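Local structure of tail protein, 43 kDa (Neisseria meningitidis MC58, 3D37) at residues 278-283 and 301-306; 203-208 and 306-311. The protein is of unknown function but, as a phage-type tail protein with baseplate-related barrel domains, probably contributes to a tail or baseplate assembly. One frame throughout, in Å; residues are numbered along the deposited sequence.

Contact 1: 278-283 and 301-306; sequences FTLTIT and VHVIDD
Val303 meets Leu280 and Ile282 in an entirely apolar contact. All three residues are buried, and each directs its CB at the opposing segment, Leu280 and Ile282 lying two positions apart on the same face of their strand. The tighter half is between Ile282 and Val303, where CD1 of Ile282 lies 3.7 Å from CG2 of Val303 with CG1 only slightly farther, so one methyl end covers both branches. Ile282 reaches this far because CG1 stands anti to its carbonyl carbon (chi1 -69°) and the chain then continues extended (chi2 172°), carrying CD1 forward. Leu280 is a looser partner: its CD2 approaches CG2 of Val303 at 4.2 Å. Both pairs come tip to tip, and CG2 of Val303 serves both.

No hydrogen bond crosses between 278-283 and 301-306, and the closest CA atoms, those of Ile282 and Val303, are 9.4 Å apart. The strands therefore face each other through their side chains and are not sheet neighbours. Apolar packing of this kind, inside the C-terminal domain, is consistent with its barrel-type family. The polar bonds of 301-306 point to other partners: the imidazole of His302 is held at both nitrogens, by Asp311 and Thr188, and Asp305 forms a salt bridge to Lys80 of a second subunit.

Around this core, Phe314 from strand 310-324 touches both Leu280 and Val303, while Ile205 and Met203 cover Leu280 and Ile282 respectively. Strand 278-285 runs antiparallel between 202-208 and 330-337; strand 300-305 lies between 187-191, which is parallel to it, and the antiparallel 310-324.

Contact 2: 203-208 and 306-311; sequences MDIEWD and DEHGID
Ile205 and Trp207 on strand 203-208 face His308 in the turn and Ile310 at the start of strand 310-324, with no backbone hydrogen bond between the segments. Asp306, Glu307 and His308 have helical backbone angles, and Gly309 N to Asp306 O, 3.2 Å, is a bond within the loop. Gly309 adopts left-handed backbone angles (phi 75°), and it and Ile310 both face Asp305, whose OD1 accepts a hydrogen bond from the backbone N of His308.

Among the side chains, Ile205 is the central one. Its CG1 lies anti to the carbonyl carbon (chi1 -44°), sending CD1 tip to tip toward CD1 of Ile310 at 3.8 Å, and the same methyl lies over one face of the His308 ring, 4.1 Å from CE1. The other branch, CG2, anti to the backbone N, rests 3.4 Å above the plane of the Trp207 ring, offset toward its rim. Trp207 and His308 approach edge to edge, CH2 lying 4.4 Å from NE2 and each atom close to the other ring's plane. Ile205 thus touches both rings with different branches. His308 also meets the ring of His78 of a second subunit, with planes at about 55°, and strand 203-208 continues its sheet by antiparallel pairing with a strand of that subunit.

The turn belongs to a beta hairpin between strands 300-305 and 310-324 whose four-residue connection, 306-309, ends in a G1 beta bulge, Gly309 and Ile310 opposite Asp305.

Overall arrangement
From the N terminus the chain passes first through 203-208, then 278-283, 301-306 and finally 306-311. Contact 2 closes a loop of 97 intervening residues, and contact 1, which spans only 17, is nested inside it. The two share Asp306, and their centres lie about 6 Å apart. Strand 203-208 pairs antiparallel with 278-283, with Thr281 N 2.8 Å from Asp204 O, while 300-305 and 310-324 form the successive arms of a hairpin. Both contacts therefore tie one pair of neighbouring strands to the other. Further pairing of 278-285 with 330-337 and of 330-337 with 310-324 links the pairs, consistent with a barrel-like C-terminal domain.

Contact 1: 278-283 and 301-306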
# COMPACT_ATOMS: atom_id res chain seq x y z
N PHE A 278 -21.52 -3.52 -25.98
CA PHE A 278 -21.73 -2.31 -25.15
C PHE A 278 -22.20 -2.72 -23.76
O PHE A 278 -23.12 -3.52 -23.63
CB PHE A 278 -22.74 -1.34 -25.81
CG PHE A 278 -23.13 -0.18 -24.93
CD1 PHE A 278 -22.42 1.00 -24.96
CD2 PHE A 278 -24.20 -0.29 -24.07
CE1 PHE A 278 -22.76 2.04 -24.19
CE2 PHE A 278 -24.55 0.75 -23.27
CZ PHE A 278 -23.83 1.92 -23.32
N THR A 279 -21.54 -2.18 -22.73
CA THR A 279 -21.98 -2.36 -21.33
C THR A 279 -21.87 -1.03 -20.61
O THR A 279 -20.85 -0.36 -20.70
CB THR A 279 -21.12 -3.42 -20.56
OG1 THR A 279 -20.95 -4.57 -21.39
CG2 THR A 279 -21.82 -3.82 -19.21
N LEU A 280 -22.93 -0.67 -19.90
CA LEU A 280 -22.97 0.45 -18.96
C LEU A 280 -23.07 -0.14 -17.57
O LEU A 280 -24.05 -0.81 -17.27
CB LEU A 280 -24.18 1.32 -19.26
CG LEU A 280 -24.52 2.45 -18.28
CD1 LEU A 280 -23.45 3.50 -18.20
CD2 LEU A 280 -25.93 3.05 -18.69
N THR A 281 -22.03 0.03 -16.76
CA THR A 281 -22.00 -0.44 -15.36
C THR A 281 -22.13 0.74 -14.40
O THR A 281 -21.27 1.63 -14.34
CB THR A 281 -20.71 -1.28 -15.06
OG1 THR A 281 -20.55 -2.27 -16.08
CG2 THR A 281 -20.79 -1.98 -13.77
N ILE A 282 -23.26 0.81 -13.70
CA ILE A 282 -23.49 1.88 -12.73
C ILE A 282 -23.41 1.34 -11.31
O ILE A 282 -23.97 0.30 -10.98
CB ILE A 282 -24.87 2.52 -12.98
CG1 ILE A 282 -24.81 3.30 -14.29
CG2 ILE A 282 -25.31 3.39 -11.74
CD1 ILE A 282 -26.11 3.85 -14.77
N THR A 283 -22.70 2.04 -10.45
CA THR A 283 -22.67 1.71 -9.06
C THR A 283 -23.48 2.77 -8.24
O THR A 283 -23.29 3.99 -8.45
CB THR A 283 -21.21 1.60 -8.57
OG1 THR A 283 -20.49 0.66 -9.42
CG2 THR A 283 -21.18 1.11 -7.13
N VAL A 301 -34.09 0.73 -16.48
CA VAL A 301 -33.60 1.84 -15.72
C VAL A 301 -33.36 3.03 -16.67
O VAL A 301 -32.66 2.91 -17.70
CB VAL A 301 -32.29 1.49 -14.91
CG1 VAL A 301 -31.90 2.67 -14.03
CG2 VAL A 301 -32.46 0.23 -14.06
N HIS A 302 -34.02 4.14 -16.36
CA HIS A 302 -33.78 5.37 -17.09
C HIS A 302 -32.52 6.02 -16.53
O HIS A 302 -32.39 6.25 -15.31
CB HIS A 302 -35.01 6.29 -16.97
CG HIS A 302 -34.86 7.60 -17.66
ND1 HIS A 302 -35.46 8.75 -17.21
CD2 HIS A 302 -34.20 7.94 -18.79
CE1 HIS A 302 -35.20 9.74 -18.04
NE2 HIS A 302 -34.44 9.27 -19.01
N VAL A 303 -31.54 6.27 -17.39
CA VAL A 303 -30.27 6.90 -16.96
C VAL A 303 -30.07 8.26 -17.59
O VAL A 303 -30.23 8.41 -18.81
CB VAL A 303 -29.04 5.99 -17.29
CG1 VAL A 303 -27.69 6.66 -16.88
CG2 VAL A 303 -29.19 4.61 -16.62
N ILE A 304 -29.73 9.25 -16.75
CA ILE A 304 -29.37 10.60 -17.22
C ILE A 304 -27.95 11.00 -16.80
O ILE A 304 -27.58 10.96 -15.61
CB ILE A 304 -30.41 11.70 -16.82
CG1 ILE A 304 -31.81 11.29 -17.27
CG2 ILE A 304 -30.04 13.10 -17.45
CD1 ILE A 304 -32.90 12.09 -16.53
N ASP A 305 -27.15 11.35 -17.78
CA ASP A 305 -25.84 11.95 -17.52
C ASP A 305 -25.72 13.12 -18.47
O ASP A 305 -25.38 12.94 -19.63
CB ASP A 305 -24.74 10.92 -17.77
CG ASP A 305 -23.37 11.43 -17.43
OD1 ASP A 305 -23.18 12.66 -17.33
OD2 ASP A 305 -22.47 10.57 -17.18
N ASP A 306 -26.03 14.31 -17.98
CA ASP A 306 -25.90 15.54 -18.78
C ASP A 306 -24.48 15.79 -19.28
O ASP A 306 -24.29 16.15 -20.44
CB ASP A 306 -26.42 16.76 -18.01
CG ASP A 306 -27.96 16.84 -17.98
OD1 ASP A 306 -28.65 16.01 -18.59
OD2 ASP A 306 -28.50 17.76 -17.34

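Contact 2: 203-208 and 306-311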
# COMPACT_ATOMS: atom_id res chain seq x y z
N MET A 203 -19.80 5.40 -12.76
CA MET A 203 -20.33 5.07 -14.09
C MET A 203 -19.16 4.58 -14.96
O MET A 203 -18.14 5.28 -15.07
CB MET A 203 -20.99 6.31 -14.70
CG MET A 203 -21.70 6.02 -16.02
SD MET A 203 -22.96 7.29 -16.37
CE MET A 203 -24.20 6.85 -15.22
N ASP A 204 -19.25 3.34 -15.46
CA ASP A 204 -18.27 2.77 -16.38
C ASP A 204 -18.93 2.32 -17.69
O ASP A 204 -19.89 1.57 -17.66
CB ASP A 204 -17.52 1.60 -15.73
CG ASP A 204 -16.63 2.03 -14.58
OD1 ASP A 204 -16.11 3.19 -14.54
OD2 ASP A 204 -16.50 1.23 -13.65
N ILE A 205 -18.46 2.82 -18.81
CA ILE A 205 -18.95 2.42 -20.10
C ILE A 205 -17.84 1.70 -20.89
O ILE A 205 -16.68 2.13 -20.88
CB ILE A 205 -19.47 3.62 -20.89
CG1 ILE A 205 -20.32 4.52 -19.96
CG2 ILE A 205 -20.14 3.18 -22.16
CD1 ILE A 205 -21.28 5.39 -20.67
N GLU A 206 -18.20 0.59 -21.51
CA GLU A 206 -17.32 -0.18 -22.35
C GLU A 206 -17.92 -0.48 -23.69
O GLU A 206 -19.05 -0.99 -23.79
CB GLU A 206 -17.02 -1.53 -21.73
CG GLU A 206 -16.53 -1.49 -20.32
CD GLU A 206 -16.35 -2.90 -19.81
OE1 GLU A 206 -15.34 -3.50 -20.26
OE2 GLU A 206 -17.24 -3.43 -19.06
N TRP A 207 -17.14 -0.19 -24.72
CA TRP A 207 -17.47 -0.51 -26.07
C TRP A 207 -16.38 -1.43 -26.60
O TRP A 207 -15.17 -1.18 -26.43
CB TRP A 207 -17.45 0.72 -26.94
CG TRP A 207 -18.36 1.82 -26.64
CD1 TRP A 207 -19.57 2.08 -27.26
CD2 TRP A 207 -18.12 2.89 -25.75
NE1 TRP A 207 -20.09 3.25 -26.76
CE2 TRP A 207 -19.22 3.77 -25.85
CE3 TRP A 207 -17.09 3.20 -24.87
CZ2 TRP A 207 -19.31 4.92 -25.09
CZ3 TRP A 207 -17.18 4.34 -24.12
CH2 TRP A 207 -18.29 5.20 -24.23
N ASP A 208 -16.83 -2.44 -27.31
CA ASP A 208 -15.97 -3.50 -27.79
C ASP A 208 -16.45 -3.89 -29.19
O ASP A 208 -17.61 -4.17 -29.38
CB ASP A 208 -16.08 -4.65 -26.82
CG ASP A 208 -15.26 -5.79 -27.19
OD1 ASP A 208 -15.46 -6.32 -28.29
OD2 ASP A 208 -14.40 -6.18 -26.36
N ASP A 306 -26.03 14.31 -17.98
CA ASP A 306 -25.90 15.54 -18.78
C ASP A 306 -24.48 15.79 -19.28
O ASP A 306 -24.29 16.15 -20.44
CB ASP A 306 -26.42 16.76 -18.01
CG ASP A 306 -27.96 16.84 -17.98
OD1 ASP A 306 -28.65 16.01 -18.59
OD2 ASP A 306 -28.50 17.76 -17.34
N GLU A 307 -23.48 15.59 -18.43
CA GLU A 307 -22.05 15.71 -18.84
C GLU A 307 -21.77 14.91 -20.11
O GLU A 307 -21.20 15.43 -21.06
CB GLU A 307 -21.09 15.21 -17.76
CG GLU A 307 -20.76 16.20 -16.72
CD GLU A 307 -19.98 15.61 -15.52
OE1 GLU A 307 -19.19 14.64 -15.68
OE2 GLU A 307 -20.19 16.14 -14.40
N HIS A 308 -22.21 13.66 -20.13
CA HIS A 308 -21.95 12.73 -21.23
C HIS A 308 -22.99 12.82 -22.38
O HIS A 308 -22.84 12.21 -23.43
CB HIS A 308 -21.97 11.32 -20.65
CG HIS A 308 -21.13 10.32 -21.38
ND1 HIS A 308 -19.99 9.78 -20.83
CD2 HIS A 308 -21.26 9.74 -22.60
CE1 HIS A 308 -19.45 8.93 -21.67
NE2 HIS A 308 -20.20 8.88 -22.75
N GLY A 309 -24.09 13.52 -22.17
CA GLY A 309 -25.17 13.52 -23.15
C GLY A 309 -26.00 12.27 -23.17
O GLY A 309 -26.63 11.98 -24.16
N ILE A 310 -26.01 11.48 -22.09
CA ILE A 310 -26.91 10.31 -22.05
C ILE A 310 -28.26 10.66 -21.42
O ILE A 310 -28.33 11.28 -20.38
CB ILE A 310 -26.31 9.14 -21.24
CG1 ILE A 310 -24.98 8.70 -21.84
CG2 ILE A 310 -27.30 7.94 -21.15
CD1 ILE A 310 -24.23 7.72 -20.94
N ASP A 311 -29.32 10.23 -22.07
CA ASP A 311 -30.66 10.26 -21.51
C ASP A 311 -31.43 9.17 -22.24
O ASP A 311 -31.94 9.39 -23.33
CB ASP A 311 -31.33 11.63 -21.72
CG ASP A 311 -32.73 11.69 -21.13
OD1 ASP A 311 -33.34 10.62 -20.95
OD2 ASP A 311 -33.22 12.79 -20.83